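PDB 6MFI: metallo-beta-lactamase from Simiduia agarivorans, which probably hydrolyses the beta-lactam ring of antibiotics, as a class B3 metallo-beta-lactamase with two zinc ions in its active site. Local coordinates for residues A[36-47]-A[58-66]; A[205-214]-A[241-252]. All coordinates share one frame; numbering follows the deposited sequence.

Contact 1 of 2, residues A[36-47]-A[58-66]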
# COMPACT_ATOMS: atom_id res chain seq x y z
N SER A 36 10.11 -3.42 18.27
CA SER A 36 8.71 -3.30 18.67
C SER A 36 7.77 -4.16 17.83
O SER A 36 6.73 -4.59 18.33
CB SER A 36 8.25 -1.84 18.57
OG SER A 36 9.08 -0.99 19.35
N CYS A 37 8.12 -4.41 16.57
CA CYS A 37 7.25 -5.13 15.65
C CYS A 37 7.94 -6.39 15.14
O CYS A 37 9.16 -6.40 14.93
CB CYS A 37 6.85 -4.24 14.47
SG CYS A 37 6.06 -2.68 14.96
N ALA A 38 7.16 -7.44 14.93
CA ALA A 38 7.65 -8.73 14.48
C ALA A 38 7.22 -8.98 13.03
O ALA A 38 6.49 -8.18 12.43
CB ALA A 38 7.16 -9.85 15.39
N ASP A 39 7.68 -10.10 12.48
CA ASP A 39 7.30 -10.48 11.13
C ASP A 39 5.86 -10.99 11.10
O ASP A 39 5.48 -11.81 11.94
CB ASP A 39 8.25 -11.54 10.59
CG ASP A 39 9.47 -10.95 9.91
OD1 ASP A 39 9.31 -9.95 9.17
OD2 ASP A 39 10.58 -11.48 10.11
N TRP A 40 5.08 -10.49 10.14
CA TRP A 40 3.68 -10.87 9.99
C TRP A 40 2.91 -10.62 11.29
O TRP A 40 2.19 -11.49 11.80
CB TRP A 40 3.54 -12.32 9.54
CG TRP A 40 4.20 -12.60 8.22
CD1 TRP A 40 5.27 -13.41 8.00
CD2 TRP A 40 3.80 -12.09 6.94
NE1 TRP A 40 5.58 -13.43 6.66
CE2 TRP A 40 4.69 -12.63 5.99
CE3 TRP A 40 2.79 -11.23 6.51
CZ2 TRP A 40 4.60 -12.33 4.63
CZ3 TRP A 40 2.70 -10.94 5.16
CH2 TRP A 40 3.60 -11.49 4.24
N ASP A 41 3.07 -9.42 11.83
CA ASP A 41 2.45 -9.07 13.10
C ASP A 41 0.95 -8.84 12.91
O ASP A 41 0.42 -8.84 11.79
CB ASP A 41 3.11 -7.83 13.69
CG ASP A 41 3.41 -7.98 15.17
OD1 ASP A 41 2.65 -8.70 15.86
OD2 ASP A 41 4.40 -7.39 15.64
N ALA A 42 0.26 -8.63 14.03
CA ALA A 42 -1.17 -8.36 13.99
C ALA A 42 -1.44 -7.05 13.25
O ALA A 42 -0.64 -6.11 13.31
CB ALA A 42 -1.74 -8.29 15.41
N TRP A 43 -2.57 -7.00 12.55
CA TRP A 43 -2.89 -5.84 11.73
C TRP A 43 -3.07 -4.59 12.57
O TRP A 43 -2.66 -3.49 12.16
CB TRP A 43 -4.15 -6.11 10.90
CG TRP A 43 -3.97 -7.14 9.83
CD1 TRP A 43 -2.79 -7.62 9.34
CD2 TRP A 43 -5.01 -7.81 9.10
NE1 TRP A 43 -3.03 -8.55 8.36
CE2 TRP A 43 -4.38 -8.68 8.19
CE3 TRP A 43 -6.40 -7.75 9.13
CZ2 TRP A 43 -5.10 -9.50 7.32
CZ3 TRP A 43 -7.12 -8.56 8.27
CH2 TRP A 43 -6.47 -9.42 7.37
N ASP A 44 -3.68 -4.72 13.75
CA ASP A 44 -3.99 -3.58 14.59
C ASP A 44 -3.02 -3.41 15.76
O ASP A 44 -3.32 -2.67 16.69
CB ASP A 44 -5.42 -3.70 15.12
CG ASP A 44 -6.45 -3.73 14.01
OD1 ASP A 44 -6.24 -3.06 12.98
OD2 ASP A 44 -7.49 -4.41 14.17
N LYS A 45 -1.88 -4.09 15.73
CA LYS A 45 -0.91 -3.94 16.81
C LYS A 45 -0.20 -2.60 16.68
O LYS A 45 0.32 -2.27 15.61
CB LYS A 45 0.11 -5.08 16.78
CG LYS A 45 1.16 -4.97 17.88
CD LYS A 45 2.12 -6.15 17.85
CE LYS A 45 3.12 -6.06 18.99
NZ LYS A 45 2.45 -6.04 20.32
N PRO A 46 -0.17 -1.79 17.75
CA PRO A 46 0.48 -0.48 17.65
C PRO A 46 1.98 -0.61 17.39
O PRO A 46 2.64 -1.51 17.92
CB PRO A 46 0.20 0.15 19.02
CG PRO A 46 -0.96 -0.61 19.57
CD PRO A 46 -0.81 -2.00 19.05
N GLY A 47 2.50 0.30 16.57
CA GLY A 47 3.90 0.32 16.24
C GLY A 47 4.42 1.74 16.10
O GLY A 47 3.66 2.68 15.87
N TYR A 58 7.30 5.88 7.40
CA TYR A 58 6.39 4.77 7.69
C TYR A 58 5.57 5.15 8.92
O TYR A 58 6.13 5.39 9.99
CB TYR A 58 7.17 3.48 7.93
CG TYR A 58 6.30 2.26 8.20
CD1 TYR A 58 5.84 1.98 9.48
CD2 TYR A 58 5.96 1.39 7.17
CE1 TYR A 58 5.05 0.87 9.72
CE2 TYR A 58 5.18 0.28 7.41
CZ TYR A 58 4.72 0.03 8.68
OH TYR A 58 3.94 -1.08 8.92
N VAL A 59 4.25 5.20 8.76
CA VAL A 59 3.36 5.59 9.84
C VAL A 59 2.30 4.52 10.12
O VAL A 59 1.30 4.79 10.76
CB VAL A 59 2.70 6.95 9.55
CG1 VAL A 59 3.74 8.06 9.55
CG2 VAL A 59 1.95 6.91 8.23
N GLY A 60 2.53 3.30 9.64
CA GLY A 60 1.58 2.22 9.80
C GLY A 60 1.78 1.45 11.10
O GLY A 60 2.55 1.84 11.98
N THR A 61 1.06 0.34 11.20
CA THR A 61 1.13 -0.53 12.37
C THR A 61 2.29 -1.50 12.20
O THR A 61 3.11 -1.39 11.28
CB THR A 61 -0.19 -1.27 12.55
OG1 THR A 61 -0.41 -2.14 11.43
CG2 THR A 61 -1.35 -0.29 12.64
N CYS A 62 2.40 -2.48 13.11
CA CYS A 62 3.38 -3.55 12.95
C CYS A 62 2.98 -4.55 11.88
O CYS A 62 3.84 -5.30 11.41
CB CYS A 62 3.60 -4.27 14.28
SG CYS A 62 4.22 -3.24 15.63
N GLY A 63 1.71 -4.59 11.50
CA GLY A 63 1.24 -5.56 10.52
C GLY A 63 0.74 -4.95 9.23
O GLY A 63 0.69 -5.63 8.20
N ILE A 64 0.36 -3.67 9.27
CA ILE A 64 -0.19 -2.98 8.11
C ILE A 64 0.60 -1.70 7.88
O ILE A 64 0.84 -0.94 8.83
CB ILE A 64 -1.69 -2.67 8.29
CG1 ILE A 64 -2.49 -3.96 8.39
CG2 ILE A 64 -2.19 -1.81 7.13
CD1 ILE A 64 -2.40 -4.84 7.16
N ALA A 65 1.00 -1.46 6.64
CA ALA A 65 1.83 -0.31 6.30
C ALA A 65 0.97 0.90 5.94
O ALA A 65 -0.11 0.78 5.37
CB ALA A 65 2.76 -0.65 5.13
N ALA A 66 1.49 2.07 6.29
CA ALA A 66 0.93 3.35 5.86
C ALA A 66 2.10 4.28 5.57
O ALA A 66 2.99 4.45 6.41
CB ALA A 66 0.02 3.95 6.93

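Contact 2 of 2, residues A[205-214]-A[241-252]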
# COMPACT_ATOMS: atom_id res chain seq x y z
N CYS A 205 18.94 10.83 -6.49
CA CYS A 205 17.92 10.51 -5.50
C CYS A 205 17.60 9.02 -5.50
O CYS A 205 18.31 8.22 -6.10
CB CYS A 205 16.65 11.32 -5.77
SG CYS A 205 16.87 13.11 -5.74
N THR A 206 16.51 8.66 -4.82
CA THR A 206 16.07 7.28 -4.71
C THR A 206 14.62 7.18 -5.19
O THR A 206 13.79 8.02 -4.85
CB THR A 206 16.18 6.77 -3.27
OG1 THR A 206 17.54 6.88 -2.83
CG2 THR A 206 15.74 5.32 -3.18
N THR A 207 14.34 6.15 -5.99
CA THR A 207 13.00 5.90 -6.50
C THR A 207 12.35 4.82 -5.64
O THR A 207 12.80 3.67 -5.63
CB THR A 207 13.04 5.48 -7.97
OG1 THR A 207 13.70 6.49 -8.74
CG2 THR A 207 11.63 5.29 -8.50
N LEU A 208 11.29 5.19 -4.93
CA LEU A 208 10.56 4.27 -4.07
C LEU A 208 9.30 3.80 -4.78
O LEU A 208 8.66 4.56 -5.50
CB LEU A 208 10.19 4.94 -2.74
CG LEU A 208 11.28 5.11 -1.67
CD1 LEU A 208 12.27 6.19 -2.05
CD2 LEU A 208 10.65 5.40 -0.32
N VAL A 209 8.95 2.53 -4.57
CA VAL A 209 7.76 1.94 -5.16
C VAL A 209 6.97 1.25 -4.06
O VAL A 209 7.50 0.40 -3.34
CB VAL A 209 8.10 0.94 -6.28
CG1 VAL A 209 6.87 0.15 -6.68
CG2 VAL A 209 8.69 1.67 -7.48
N TYR A 210 5.70 1.63 -3.92
CA TYR A 210 4.79 1.01 -2.96
C TYR A 210 3.96 -0.03 -3.71
O TYR A 210 2.82 0.20 -4.11
CB TYR A 210 3.91 2.07 -2.30
CG TYR A 210 3.11 1.59 -1.12
CD1 TYR A 210 3.72 0.93 -0.05
CD2 TYR A 210 1.74 1.80 -1.05
CE1 TYR A 210 2.98 0.50 1.03
CE2 TYR A 210 0.99 1.37 0.02
CZ TYR A 210 1.62 0.72 1.07
OH TYR A 210 0.88 0.29 2.14
N ALA A 211 4.57 -1.21 -3.90
CA ALA A 211 3.95 -2.27 -4.68
C ALA A 211 2.84 -2.95 -3.89
O ALA A 211 3.00 -3.25 -2.70
CB ALA A 211 4.99 -3.30 -5.11
N ASP A 212 1.71 -3.20 -4.56
CA ASP A 212 0.56 -3.82 -3.92
C ASP A 212 0.89 -5.25 -3.49
O ASP A 212 1.90 -5.84 -3.90
CB ASP A 212 -0.64 -3.80 -4.87
CG ASP A 212 -1.92 -4.25 -4.20
OD1 ASP A 212 -2.43 -3.51 -3.33
OD2 ASP A 212 -2.42 -5.34 -4.53
N SER A 213 0.02 -5.80 -2.65
CA SER A 213 0.21 -7.17 -2.16
C SER A 213 0.33 -8.15 -3.31
O SER A 213 1.22 -9.02 -3.30
CB SER A 213 -0.94 -7.55 -1.23
OG SER A 213 -1.04 -6.64 -0.15
N LEU A 214 -0.54 -8.04 -4.30
CA LEU A 214 -0.50 -8.83 -5.53
C LEU A 214 -0.61 -10.33 -5.28
O LEU A 214 -0.44 -11.13 -6.21
CB LEU A 214 0.78 -8.54 -6.32
CG LEU A 214 0.93 -7.12 -6.86
CD1 LEU A 214 2.12 -7.02 -7.79
CD2 LEU A 214 -0.33 -6.67 -7.57
N LEU A 241 5.18 -3.89 -13.21
CA LEU A 241 5.85 -3.62 -11.94
C LEU A 241 7.30 -4.07 -11.97
O LEU A 241 8.17 -3.40 -11.40
CB LEU A 241 5.10 -4.30 -10.80
CG LEU A 241 5.82 -4.31 -9.44
CD1 LEU A 241 5.85 -2.91 -8.85
CD2 LEU A 241 5.17 -5.29 -8.48
N ALA A 242 7.59 -5.19 -12.63
CA ALA A 242 8.94 -5.72 -12.65
C ALA A 242 9.91 -4.80 -13.39
O ALA A 242 11.10 -4.78 -13.08
CB ALA A 242 8.96 -7.11 -13.27
N ASP A 243 9.41 -4.04 -14.37
CA ASP A 243 10.26 -3.20 -15.21
C ASP A 243 10.25 -1.74 -14.78
O ASP A 243 10.85 -0.90 -15.47
CB ASP A 243 9.83 -3.32 -16.67
CG ASP A 243 11.00 -3.31 -17.62
OD1 ASP A 243 12.13 -3.60 -17.18
OD2 ASP A 243 10.80 -2.99 -18.82
N LEU A 244 9.60 -1.41 -13.67
CA LEU A 244 9.58 -0.03 -13.20
C LEU A 244 10.93 0.37 -12.64
O LEU A 244 11.66 -0.45 -12.07
CB LEU A 244 8.50 0.15 -12.13
CG LEU A 244 7.04 0.11 -12.55
CD1 LEU A 244 6.13 0.29 -11.34
CD2 LEU A 244 6.75 1.17 -13.60
N GLU A 245 11.28 1.65 -12.81
CA GLU A 245 12.40 2.21 -12.08
C GLU A 245 12.12 2.11 -10.59
O GLU A 245 11.10 2.61 -10.11
CB GLU A 245 12.63 3.67 -12.50
CG GLU A 245 14.00 4.20 -12.12
CD GLU A 245 15.13 3.51 -12.86
OE1 GLU A 245 14.90 3.04 -14.00
OE2 GLU A 245 16.25 3.42 -12.31
N CYS A 246 13.01 1.43 -9.87
CA CYS A 246 12.66 0.97 -8.53
C CYS A 246 13.94 0.69 -7.76
O CYS A 246 14.60 -0.32 -8.01
CB CYS A 246 11.77 -0.26 -8.62
SG CYS A 246 11.41 -1.13 -7.10
N ASP A 247 14.29 1.57 -6.82
CA ASP A 247 15.45 1.38 -5.96
C ASP A 247 15.08 0.89 -4.57
O ASP A 247 15.85 0.13 -3.97
CB ASP A 247 16.25 2.68 -5.84
CG ASP A 247 16.63 3.26 -7.19
OD1 ASP A 247 17.12 2.49 -8.05
OD2 ASP A 247 16.45 4.48 -7.38
N LEU A 248 13.93 1.31 -4.04
CA LEU A 248 13.48 0.92 -2.71
C LEU A 248 12.05 0.41 -2.82
O LEU A 248 11.21 1.03 -3.48
CB LEU A 248 13.56 2.11 -1.75
CG LEU A 248 13.58 1.84 -0.24
CD1 LEU A 248 14.29 2.97 0.49
CD2 LEU A 248 12.17 1.66 0.31
N LEU A 249 11.78 -0.72 -2.17
CA LEU A 249 10.48 -1.39 -2.25
C LEU A 249 9.77 -1.33 -0.91
O LEU A 249 10.37 -1.55 0.15
CB LEU A 249 10.64 -2.85 -2.69
CG LEU A 249 9.34 -3.62 -2.92
CD1 LEU A 249 8.62 -3.11 -4.15
CD2 LEU A 249 9.63 -5.11 -3.04
N LEU A 250 8.47 -1.02 -0.95
CA LEU A 250 7.61 -1.00 0.22
C LEU A 250 6.32 -1.74 -0.09
O LEU A 250 5.83 -1.71 -1.22
CB LEU A 250 7.30 0.44 0.67
CG LEU A 250 8.46 1.22 1.29
CD1 LEU A 250 8.05 2.67 1.54
CD2 LEU A 250 8.91 0.56 2.59
N THR A 251 5.77 -2.41 0.92
CA THR A 251 4.60 -3.24 0.74
C THR A 251 3.57 -2.96 1.82
O THR A 251 3.92 -2.67 2.96
CB THR A 251 4.97 -4.73 0.76
OG1 THR A 251 5.75 -5.02 1.92
CG2 THR A 251 5.76 -5.10 -0.48
N PRO A 252 2.27 -3.04 1.48
CA PRO A 252 1.23 -2.83 2.50
C PRO A 252 1.33 -3.80 3.66
O PRO A 252 1.04 -3.42 4.81
CB PRO A 252 -0.07 -3.00 1.71
CG PRO A 252 0.30 -2.71 0.30
CD PRO A 252 1.70 -3.23 0.14
O HOH W 1 18.78 5.72 -7.53

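Contact 1 of 2, residues A[36-47]-A[58-66]
Cys37 and Cys62 join through a disulfide whose SG atoms lie 2.0 Å apart. Its torsion is narrow, chi3 -51°. CB of Cys37 accordingly stands only 3.3 Å from CB of Cys62, a tight approach. Asp41 lies against Cys62, its CB and OD2 both touching CB of that residue, while its carboxylate is held by two backbone amides: Ala38 N meets OD2 from above the carboxylate plane and Ala42 N meets OD1 on the anti side. Thr61 turns its hydroxyl between its own backbone N and carbonyl carbon (chi1 64°). There OG1 accepts from Gly63 N and Ile64 N, forming an ST turn and ST motif within the loop after strand 56-58, and its donation to Trp43 O at 2.7 Å joins that loop to the type I turn from Ala42 to Lys45. A nearly straight bond of 3.3 Å from Cys62 N reaches Lys45 O, at the last residue of the turn. Trp43 and Ile64 meet at a slant, CD1 of Ile64 lying over one face of the indole as a CH-pi contact, 3.9 Å from the centroid of the five-membered ring. The indole also meets His253 and Asp114, both ligands of the second zinc.

Contact 2 of 2, residues A[205-214]-A[241-252]
Val209 projects from its strand into a hollow edged by Leu241 and Cys246: CG1 meets CD1 of Leu241 at 3.9 Å, and CG2 rests on CB of Cys246. With chi1 at 169°, CG1 swings away from the backbone N toward Leu241 while CG2 turns to Cys246, disulfide-bonded to Cys275. CB of Ala211 is met by CD1 of both Leu249 and Leu241, and the other branch of Leu241 abuts CD1 of Leu214 at 3.6 Å. Strands 206-210 and 248-250 are the parallel pair of a beta-alpha-beta crossover through helix 228-242, whose last turn supplies Leu241. Parallel-sheet bonds run through Val209 N to Leu248 O and Leu250 N to Val209 O. At the start of the pair Thr207 O accepts from Asp247 N and Leu248 N, while Thr207 N donates to OD2 of Asp247 at 3.0 Å, on the anti side of the carboxylate; a water joins OD2 to Cys205 O. On the sheet face opposite Val209, Leu208 and Leu248 lie side by side, with CG of Leu208 3.8 Å from CB of Leu248. Tyr210 sets its ring across Leu250, whose CB fits in plane at the ring edge. Its phenol end slants past Pro252, with OH 3.2 Å from Pro252 CA, and bonds to Asp79; past strand 206-210, OD1 of Asp212 is hydrogen-bonded to ND1 of the zinc ligand His110.

Contact 1 closes before contact 2 opens along the chain, and their centres lie about 19 Å apart. Contact 1 belongs to the loops flanking strands 50-53 and 56-58 at one side of the seven-stranded sheet, whereas contact 2 forms the parallel edge of the five-stranded one. They meet directly: Ala65 N probably hydrogen-bonds to Pro252 O at 2.7 Å, and Ala65 CB packs on Thr251 O, bringing the ends of segments 58-66 and 241-252 together. Both approach the zinc centre, contact 1 through Trp43 and Ile64, contact 2 through Asp212, Ser213 and Pro252. The dinuclear site thus draws surroundings from loops that adjoin strands of both sheets of the metallo-beta-lactamase fold.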